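Putative hydantoin racemase (Klebsiella pneumoniae subsp. pneumoniae, PDB 3QVL) racemises allantoin and probably also interconverts the D and L forms of other 5-monosubstituted hydantoins. Local coordinates at residues A[180-183]-A[184-187]; A[13-16]-A[17-21]; A[208-211]-A[212-215]; A[96-99]-A[100-104]; A[82-85]-A[86-89]. All coordinates share one frame; numbering follows the deposited sequence.

Contact 1 (A[180-183]-A[184-187]); sequences LGSG and GMAT. Unlike the reference sequence in segment 180-183: Ser182 (reference Cys). With 5HY ([(4R)-2,5-dioxoimidazolidin-4-yl]acetic acid), chain C.
Ser182 turns OG away from its own backbone N (chi1 177°), and this places the hydroxyl beside the N-H of Gly184; Met185, with CG beside its own backbone N (chi1 -68°) and an extended chain, runs back along the Ser182 side chain. Together they form a tight turn after strand 177-180, in the loop that lines the hydantoin pocket. Ser182 O accepts from Met185 N (3.2 Å), closing a beta turn with Gly183 and Gly184 at its corners, and the donor stands well above the carbonyl plane. Ser182 OG accepts from Gly184 N (3.0 Å), an ST turn laid over the same residues. Ala186 N adds a weak bond to Gly183 O.

The Met185 side chain packs on Ser182 and Leu180: Met185 CG lies 3.7 Å from Ser182 CB, while its CB meets Leu180 CB at 4.1 Å where the two side chains cross obliquely. Helix 157-172 backs this apolar patch through Val162, and Gly181 O is held by Thr116 OG1.

Ser182 stands where the reference sequence has cysteine. The bound hydantoin acetic acid is gripped at two points here, with Thr117, Ile45, Phe78 and Asn10 completing its hydrogen bonds. Ser182 OG donates to ligand OD2 at 2.6 Å, and Gly183 N points almost straight at the ring carbonyl oxygen, ligand O, over 2.9 Å (N-H...O 164°).

Contact 2 (A[13-16]-A[17-21]); sequences LAMT and ETIGA
The carboxylate of Glu17, the one flat side-chain group in this first part of helix 13-26, lies back over Leu13: the Leu13 carbonyl oxygen stands above its plane, 3.5 Å from Glu17 CD, and Leu13 CD2 comes within 3.4 Å of Glu17 OE2. Leu13 O accepts from Glu17 N at 2.9 Å, the first of four regular helical bonds that run on to Gly20 N. This side is exposed.

Met15 and Ile19 make the apolar, buried contact. Met15 swings CG to the side remote from its backbone N (chi1 -176°) and bends further out, which brings CG 3.7 Å from Ile19 CD1. The Met15 side chain reaches to about 4 Å (nearest atoms) from the bound hydantoin, touching Asn10 and Val148 as well. Thr16 OG1 is satisfied by Ser12 O and Asn8 ND2 just ahead of the helix. Thr18 OG1 bonds to Glu152 OE2, in the loop between strand 138-143 and helix 157-172.

The helix is the crossover of the beta-alpha-beta unit between parallel strands 2-7 and 31-36. Its inner residues rest on the loops that follow strands: Thr16 on Cys37 after strand 31-36, Ile19 on Ala76 after strand 72-75.

Contact 3 (A[208-211]-A[212-215]); sequences VKMV and ESLV
Lys209 and Glu212, three residues apart on helix 203-216, form the ionic part of this contact. Lys209 NZ donates to Glu212 OE1 at 2.7 Å, using the syn lone pair of that oxygen. The lysine gets there by curling: bends at chi2 (-46°) and chi3 (-75°) swing the ammonium group round toward the following turn, and CE passes only 3.2 Å from the same OE1. Glu212 approaches with its chain extended beyond CG. Both ends have second partners in the chain: NZ also donates to Val26 O, and OE2 is held by Thr31 OG1 and Ala28 N.

Among the hydrogen bonds, the carbonyl of Lys209 is doubly used. Ser213 N and Ser213 OG both donate to Lys209 O, at 2.9 Å and 2.7 Å, reaching it from opposite faces of the carbonyl plane. The other backbone bonds are those of a regular alpha-helix, such as Val215 N to Val211 O.

Of the apolar contacts, Val211 CG1 meets Val215 CG2 at 4.3 Å along the helix. Val208 and Val211 face the sheet, Val208 touching Val6 and Val211 touching Ile4 and Ile95. Met210 and Leu214 touch Ile95 too and reach the second subunit, where Met210 meets its counterpart and Leu214 meets Met104.

The outer bonds of the ionic pair tie the helix to the end of helix 13-26 and the start of strand 31-36. With both ends bonded more than once, the carboxylate is probably kept ionised; the serine hydroxyl is fixed by its bond to Lys209 O where Ser213 packs against Lys209 of the second subunit.

Contact 4 (A[96-99]-A[100-104]); sequences GIAE and AAMHM
The N-terminus of helix 97-108, which follows strand 94-96 directly, carries half of a capping box: Glu99, the third residue of the helix, reaches back to the N-cap residue, and Gly96 N donates to Glu99 OE1 (3.0 Å), meeting the oxygen nearly end-on. Glycine has no side chain to return the bond, and Asp80 does that work instead, taking Ala98 N and Glu99 N on its two oxygens. Glu99 OE2 forms a salt bridge with Arg87.

One turn on, His103 bonds to the backbone of the same glutamate. His103 ND1 donates to Glu99 O at 2.7 Å with the acceptor in the ring plane, while His103 N gives that oxygen its ordinary helical bond at 3.0 Å. ND1 stands above the carbonyl plane, 48° out of it, whereas the backbone donor is only slightly tilted. The ring carbon CE1 rests 3.7 Å from Glu99 CG, and the carboxylate and imidazole planes are turned 77° apart. On another side of the helix Met102 extends over Ala98, with CG 3.2 Å from Ala98 O, and continues toward helix 122-132 and strand 112-116. The Ile97 side chain comes within about 4 Å (nearest atoms) of the bound hydantoin.

The far nitrogen, His103 NE2, bonds to Thr106 OG1 of the second subunit, and the His103 rings of the two subunits meet. With ND1 a donor and the ring bonded at both nitrogens, its rotation is fixed; the buried Glu99 carboxylate is probably kept charged by Arg87 and the helix start.

Contact 5 (A[82-85]-A[86-89]); sequences GLLA and AREL
Arg87 extends back along its helix over Leu83, whose CG lies 4.0 Å above one face of the guanidinium, displaced from the middle of the group; Leu83 CD1 comes 3.9 Å from Arg87 NE. The apolar cover leaves the N-H groups for outside partners, and all three nitrogens are used. Arg87 NE donates to Val94 O, NH2 pairs with the carboxylate of Glu99, and NH1 reaches Thr106 O of the second subunit. An arm straight from CG to NE carries the group to these acceptors.

Backbone donors are met in turn within the helix. Ala86 N finds Gly82 O at 2.8 Å, Arg87 N finds Leu83 O at 3.0 Å, and Leu89 N finds Ala85 O at 3.2 Å. Glu88 N bonds to Leu84 O at 3.2 Å and adds a weak, bent bond to Ala85 O. Gly82, the N-cap residue, turns in from the loop with a positive phi (68°).

Helix 83-89 is the short crossover of the beta-alpha-beta unit between parallel strands 72-75 and 94-96. Leu83 and Ala86 face Ile75 and Val94 of those strands, and Ala85 and Leu89 lean on helix 48-68.

At the last turn Arg87 O accepts from Lys223 NZ. Glu88 points to the third subunit, where its two carboxylate oxygens are both occupied: OE1 takes Phe49 N of that subunit, and OE2 takes His48 N and pairs with Arg120 NH2 there.

In the fold
All five are local contacts, four along helices and one, contact 1, round a loop turn. Contacts 1 and 4 lie deepest and touch where Ile97 CD1 packs on Gly183; contact 2 packs on contact 1 through Met15 and Ile19, yet its other side is exposed. Contacts 2 and 5 each sit on the crossover helix of a beta-alpha-beta unit in one sheet. Contacts 3 and 4 meet through Met210 and Met104. Glu99 joins contact 4 to contact 5. Near the ligand the bonds are backbone and hydroxyl; contact 5 meets the third subunit through a carboxylate, whereas contacts 3 and 4 face the second subunit with methionines, a serine and a histidine.

Contact 1 (A[180-183]-A[184-187])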
# COMPACT_ATOMS: atom_id res chain seq x y z
N LEU A 180 -6.69 -11.33 -21.21
CA LEU A 180 -7.76 -10.83 -22.07
C LEU A 180 -8.88 -10.26 -21.21
O LEU A 180 -9.37 -10.92 -20.29
CB LEU A 180 -8.28 -11.94 -22.99
CG LEU A 180 -7.29 -12.54 -24.00
CD1 LEU A 180 -7.87 -13.79 -24.64
CD2 LEU A 180 -6.86 -11.53 -25.06
N GLY A 181 -9.26 -9.02 -21.51
CA GLY A 181 -10.19 -8.27 -20.67
C GLY A 181 -11.64 -8.26 -21.14
O GLY A 181 -12.34 -7.27 -20.95
N SER A 182 -12.07 -9.36 -21.75
CA SER A 182 -13.43 -9.47 -22.27
C SER A 182 -13.88 -10.92 -22.40
O SER A 182 -13.09 -11.79 -22.79
CB SER A 182 -13.55 -8.79 -23.64
OG SER A 182 -14.85 -8.94 -24.18
N GLY A 183 -15.14 -11.17 -22.08
CA GLY A 183 -15.77 -12.47 -22.34
C GLY A 183 -15.87 -12.74 -23.83
O GLY A 183 -15.89 -13.89 -24.26
N GLY A 184 -15.93 -11.67 -24.62
CA GLY A 184 -15.98 -11.76 -26.08
C GLY A 184 -14.65 -12.12 -26.72
O GLY A 184 -14.61 -12.46 -27.91
N MET A 185 -13.57 -12.05 -25.95
CA MET A 185 -12.23 -12.41 -26.42
C MET A 185 -11.87 -13.85 -26.08
O MET A 185 -10.78 -14.32 -26.41
CB MET A 185 -11.18 -11.48 -25.81
CG MET A 185 -11.24 -10.04 -26.28
SD MET A 185 -10.05 -9.01 -25.40
CE MET A 185 -10.68 -7.37 -25.76
N ALA A 186 -12.81 -14.55 -25.45
CA ALA A 186 -12.57 -15.88 -24.88
C ALA A 186 -11.93 -16.90 -25.82
O ALA A 186 -11.02 -17.63 -25.43
CB ALA A 186 -13.86 -16.44 -24.28
N THR A 187 -12.40 -16.94 -27.07
CA THR A 187 -11.93 -17.94 -28.04
C THR A 187 -10.64 -17.53 -28.77
O THR A 187 -10.18 -18.25 -29.66
CB THR A 187 -13.04 -18.30 -29.07
OG1 THR A 187 -13.51 -17.11 -29.71
CG2 THR A 187 -14.21 -19.00 -28.38
C 5HY C . -17.21 -8.26 -20.61
N 5HY C . -18.30 -6.24 -20.68
O 5HY C . -16.40 -9.16 -20.42
CA 5HY C . -17.05 -6.82 -20.16
CB 5HY C . -15.80 -6.14 -20.76
CG 5HY C . -15.59 -6.30 -22.28
OAB 5HY C . -20.12 -7.05 -21.74
NAF 5HY C . -18.39 -8.41 -21.22
CAI 5HY C . -19.01 -7.22 -21.24
OD1 5HY C . -14.71 -5.58 -22.79
OD2 5HY C . -16.29 -7.14 -22.89

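Contact 2 (A[13-16]-A[17-21])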
# COMPACT_ATOMS: atom_id res chain seq x y z
N LEU A 13 -26.83 -12.92 -26.84
CA LEU A 13 -26.74 -14.36 -27.10
C LEU A 13 -25.46 -14.68 -27.87
O LEU A 13 -24.85 -15.73 -27.67
CB LEU A 13 -27.98 -14.87 -27.86
CG LEU A 13 -28.54 -16.24 -27.46
CD1 LEU A 13 -29.83 -16.52 -28.20
CD2 LEU A 13 -27.56 -17.39 -27.69
N ALA A 14 -25.06 -13.76 -28.75
CA ALA A 14 -23.82 -13.89 -29.52
C ALA A 14 -22.61 -14.06 -28.60
O ALA A 14 -21.77 -14.95 -28.83
CB ALA A 14 -23.63 -12.70 -30.44
N MET A 15 -22.52 -13.23 -27.57
CA MET A 15 -21.43 -13.31 -26.59
C MET A 15 -21.57 -14.56 -25.70
O MET A 15 -20.56 -15.17 -25.33
CB MET A 15 -21.35 -12.03 -25.75
CG MET A 15 -20.19 -11.98 -24.76
SD MET A 15 -19.26 -10.42 -24.71
CE MET A 15 -20.50 -9.22 -25.19
N THR A 16 -22.81 -14.94 -25.39
CA THR A 16 -23.08 -16.17 -24.64
C THR A 16 -22.56 -17.40 -25.40
O THR A 16 -22.02 -18.32 -24.79
CB THR A 16 -24.60 -16.33 -24.33
OG1 THR A 16 -25.09 -15.13 -23.73
CG2 THR A 16 -24.84 -17.50 -23.38
N GLU A 17 -22.72 -17.39 -26.72
CA GLU A 17 -22.21 -18.46 -27.59
C GLU A 17 -20.68 -18.55 -27.55
O GLU A 17 -20.12 -19.65 -27.47
CB GLU A 17 -22.67 -18.24 -29.04
CG GLU A 17 -24.16 -18.48 -29.27
CD GLU A 17 -24.67 -17.81 -30.54
OE1 GLU A 17 -23.86 -17.55 -31.46
OE2 GLU A 17 -25.89 -17.55 -30.63
N THR A 18 -20.02 -17.40 -27.62
CA THR A 18 -18.56 -17.31 -27.56
C THR A 18 -18.05 -17.82 -26.21
O THR A 18 -17.10 -18.61 -26.14
CB THR A 18 -18.06 -15.87 -27.81
OG1 THR A 18 -18.56 -15.40 -29.07
CG2 THR A 18 -16.54 -15.79 -27.81
N ILE A 19 -18.69 -17.35 -25.14
CA ILE A 19 -18.37 -17.76 -23.77
C ILE A 19 -18.59 -19.26 -23.56
O ILE A 19 -17.73 -19.95 -23.01
CB ILE A 19 -19.17 -16.92 -22.74
CG1 ILE A 19 -18.61 -15.49 -22.68
CG2 ILE A 19 -19.13 -17.57 -21.36
CD1 ILE A 19 -19.57 -14.47 -22.10
N GLY A 20 -19.74 -19.76 -24.02
CA GLY A 20 -20.09 -21.17 -23.93
C GLY A 20 -19.12 -22.09 -24.66
O GLY A 20 -18.77 -23.16 -24.16
N ALA A 21 -18.68 -21.65 -25.84
CA ALA A 21 -17.72 -22.40 -26.65
C ALA A 21 -16.36 -22.51 -25.97
O ALA A 21 -15.73 -23.57 -25.98
CB ALA A 21 -17.58 -21.78 -28.03

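Contact 3 (A[208-211]-A[212-215])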
# COMPACT_ATOMS: atom_id res chain seq x y z
N VAL A 208 -13.72 -21.88 -15.31
CA VAL A 208 -14.26 -23.24 -15.41
C VAL A 208 -13.33 -24.22 -14.69
O VAL A 208 -13.79 -25.07 -13.91
CB VAL A 208 -14.48 -23.67 -16.89
CG1 VAL A 208 -14.75 -25.17 -17.01
CG2 VAL A 208 -15.62 -22.87 -17.50
N LYS A 209 -12.03 -24.09 -14.92
CA LYS A 209 -11.03 -24.95 -14.29
C LYS A 209 -10.95 -24.73 -12.78
O LYS A 209 -10.68 -25.67 -12.03
CB LYS A 209 -9.65 -24.78 -14.93
CG LYS A 209 -9.58 -25.01 -16.45
CD LYS A 209 -10.32 -26.26 -16.93
CE LYS A 209 -9.56 -27.54 -16.61
NZ LYS A 209 -10.32 -28.74 -17.08
N MET A 210 -11.19 -23.49 -12.34
CA MET A 210 -11.20 -23.16 -10.92
C MET A 210 -12.38 -23.80 -10.20
O MET A 210 -12.23 -24.33 -9.10
CB MET A 210 -11.19 -21.64 -10.69
CG MET A 210 -9.89 -20.93 -11.09
SD MET A 210 -8.38 -21.64 -10.42
CE MET A 210 -7.89 -22.73 -11.76
N VAL A 211 -13.55 -23.75 -10.83
CA VAL A 211 -14.76 -24.39 -10.29
C VAL A 211 -14.54 -25.90 -10.19
O VAL A 211 -14.80 -26.50 -9.14
CB VAL A 211 -16.02 -24.07 -11.14
CG1 VAL A 211 -17.22 -24.86 -10.63
CG2 VAL A 211 -16.32 -22.58 -11.11
N GLU A 212 -14.05 -26.51 -11.27
CA GLU A 212 -13.74 -27.94 -11.30
C GLU A 212 -12.75 -28.33 -10.20
O GLU A 212 -12.91 -29.36 -9.54
CB GLU A 212 -13.17 -28.35 -12.66
CG GLU A 212 -14.20 -28.46 -13.77
CD GLU A 212 -13.58 -28.74 -15.13
OE1 GLU A 212 -12.38 -28.44 -15.31
OE2 GLU A 212 -14.29 -29.25 -16.01
N SER A 213 -11.73 -27.49 -10.01
CA SER A 213 -10.71 -27.71 -8.98
C SER A 213 -11.31 -27.67 -7.57
O SER A 213 -11.06 -28.57 -6.77
CB SER A 213 -9.59 -26.68 -9.11
OG SER A 213 -8.90 -26.84 -10.34
N LEU A 214 -12.10 -26.64 -7.29
CA LEU A 214 -12.74 -26.48 -5.98
C LEU A 214 -13.70 -27.62 -5.66
O LEU A 214 -13.75 -28.10 -4.52
CB LEU A 214 -13.44 -25.12 -5.87
CG LEU A 214 -12.53 -23.89 -5.74
CD1 LEU A 214 -13.29 -22.62 -6.06
CD2 LEU A 214 -11.88 -23.81 -4.36
N VAL A 215 -14.46 -28.06 -6.66
CA VAL A 215 -15.39 -29.18 -6.52
C VAL A 215 -14.64 -30.48 -6.21
O VAL A 215 -15.06 -31.26 -5.35
CB VAL A 215 -16.31 -29.34 -7.77
CG1 VAL A 215 -17.08 -30.66 -7.74
CG2 VAL A 215 -17.28 -28.16 -7.87

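Contact 4 (A[96-99]-A[100-104])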
# COMPACT_ATOMS: atom_id res chain seq x y z
N GLY A 96 -15.35 -15.38 -10.80
CA GLY A 96 -15.37 -14.35 -11.84
C GLY A 96 -14.27 -14.60 -12.85
O GLY A 96 -13.23 -15.18 -12.52
N ILE A 97 -14.49 -14.16 -14.09
CA ILE A 97 -13.50 -14.38 -15.15
C ILE A 97 -12.27 -13.47 -15.05
O ILE A 97 -11.17 -13.87 -15.41
CB ILE A 97 -14.10 -14.37 -16.58
CG1 ILE A 97 -14.71 -13.01 -16.93
CG2 ILE A 97 -15.11 -15.51 -16.73
CD1 ILE A 97 -14.77 -12.74 -18.43
N ALA A 98 -12.47 -12.25 -14.56
CA ALA A 98 -11.35 -11.35 -14.28
C ALA A 98 -10.50 -11.94 -13.16
O ALA A 98 -9.27 -12.02 -13.27
CB ALA A 98 -11.84 -9.97 -13.91
N GLU A 99 -11.17 -12.36 -12.09
CA GLU A 99 -10.55 -13.03 -10.95
C GLU A 99 -9.70 -14.21 -11.40
O GLU A 99 -8.51 -14.29 -11.07
CB GLU A 99 -11.64 -13.48 -9.97
CG GLU A 99 -11.15 -14.25 -8.75
CD GLU A 99 -12.29 -14.87 -7.95
OE1 GLU A 99 -13.32 -15.25 -8.55
OE2 GLU A 99 -12.15 -14.98 -6.72
N ALA A 100 -10.30 -15.12 -12.16
CA ALA A 100 -9.63 -16.34 -12.61
C ALA A 100 -8.44 -16.07 -13.53
O ALA A 100 -7.39 -16.69 -13.38
CB ALA A 100 -10.62 -17.27 -13.28
N ALA A 101 -8.62 -15.14 -14.47
CA ALA A 101 -7.56 -14.79 -15.43
C ALA A 101 -6.34 -14.18 -14.73
O ALA A 101 -5.20 -14.52 -15.06
CB ALA A 101 -8.09 -13.86 -16.50
N MET A 102 -6.60 -13.29 -13.78
CA MET A 102 -5.54 -12.65 -13.00
C MET A 102 -4.81 -13.67 -12.12
O MET A 102 -3.58 -13.64 -12.02
CB MET A 102 -6.10 -11.52 -12.13
CG MET A 102 -6.57 -10.30 -12.91
SD MET A 102 -7.43 -9.12 -11.85
CE MET A 102 -8.03 -7.95 -13.05
N HIS A 103 -5.58 -14.55 -11.48
CA HIS A 103 -5.02 -15.63 -10.66
C HIS A 103 -4.08 -16.53 -11.46
O HIS A 103 -2.98 -16.85 -11.00
CB HIS A 103 -6.14 -16.47 -10.02
CG HIS A 103 -6.65 -15.91 -8.73
ND1 HIS A 103 -7.48 -14.81 -8.66
CD2 HIS A 103 -6.47 -16.33 -7.45
CE1 HIS A 103 -7.77 -14.56 -7.40
NE2 HIS A 103 -7.17 -15.46 -6.64
N MET A 104 -4.52 -16.93 -12.66
CA MET A 104 -3.71 -17.77 -13.55
C MET A 104 -2.45 -17.07 -14.04
O MET A 104 -1.40 -17.69 -14.16
CB MET A 104 -4.53 -18.25 -14.75
CG MET A 104 -5.68 -19.21 -14.43
SD MET A 104 -5.20 -20.77 -13.67
CE MET A 104 -5.29 -20.34 -11.93

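Contact 5 (A[82-85]-A[86-89])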
# COMPACT_ATOMS: atom_id res chain seq x y z
N GLY A 82 -21.44 -8.46 -9.39
CA GLY A 82 -22.22 -9.20 -8.39
C GLY A 82 -21.54 -10.45 -7.85
O GLY A 82 -22.22 -11.37 -7.40
N LEU A 83 -20.21 -10.47 -7.87
CA LEU A 83 -19.45 -11.65 -7.45
C LEU A 83 -19.74 -12.07 -6.01
O LEU A 83 -20.07 -13.23 -5.75
CB LEU A 83 -17.94 -11.46 -7.67
CG LEU A 83 -17.01 -12.62 -7.28
CD1 LEU A 83 -17.22 -13.85 -8.16
CD2 LEU A 83 -15.56 -12.18 -7.31
N LEU A 84 -19.61 -11.13 -5.08
CA LEU A 84 -19.81 -11.43 -3.66
C LEU A 84 -21.29 -11.65 -3.32
O LEU A 84 -21.61 -12.45 -2.45
CB LEU A 84 -19.18 -10.34 -2.78
CG LEU A 84 -17.66 -10.16 -2.90
CD1 LEU A 84 -17.16 -9.11 -1.92
CD2 LEU A 84 -16.91 -11.47 -2.70
N ALA A 85 -22.16 -10.94 -4.03
CA ALA A 85 -23.61 -11.15 -3.93
C ALA A 85 -23.98 -12.57 -4.36
O ALA A 85 -24.78 -13.24 -3.71
CB ALA A 85 -24.36 -10.13 -4.77
N ALA A 86 -23.37 -13.02 -5.45
CA ALA A 86 -23.58 -14.37 -5.98
C ALA A 86 -23.07 -15.45 -5.03
O ALA A 86 -23.69 -16.50 -4.88
CB ALA A 86 -22.91 -14.52 -7.34
N ARG A 87 -21.93 -15.18 -4.39
CA ARG A 87 -21.34 -16.11 -3.43
C ARG A 87 -22.21 -16.29 -2.18
O ARG A 87 -22.23 -17.37 -1.59
CB ARG A 87 -19.92 -15.69 -3.05
CG ARG A 87 -18.92 -15.96 -4.16
CD ARG A 87 -17.51 -15.59 -3.78
NE ARG A 87 -16.59 -15.90 -4.87
CZ ARG A 87 -15.30 -15.59 -4.90
NH1 ARG A 87 -14.73 -14.94 -3.89
NH2 ARG A 87 -14.57 -15.93 -5.96
N GLU A 88 -22.92 -15.24 -1.80
CA GLU A 88 -23.88 -15.31 -0.70
C GLU A 88 -25.08 -16.18 -1.07
O GLU A 88 -25.49 -17.04 -0.28
CB GLU A 88 -24.37 -13.91 -0.31
CG GLU A 88 -23.34 -13.07 0.43
CD GLU A 88 -23.91 -11.75 0.94
OE1 GLU A 88 -25.06 -11.41 0.60
OE2 GLU A 88 -23.20 -11.05 1.69
N LEU A 89 -25.62 -15.97 -2.27
CA LEU A 89 -26.82 -16.68 -2.72
C LEU A 89 -26.55 -18.14 -3.07
O LEU A 89 -27.35 -19.02 -2.74
CB LEU A 89 -27.47 -15.95 -3.90
CG LEU A 89 -28.84 -16.41 -4.40
CD1 LEU A 89 -29.91 -16.31 -3.31
CD2 LEU A 89 -29.26 -15.63 -5.64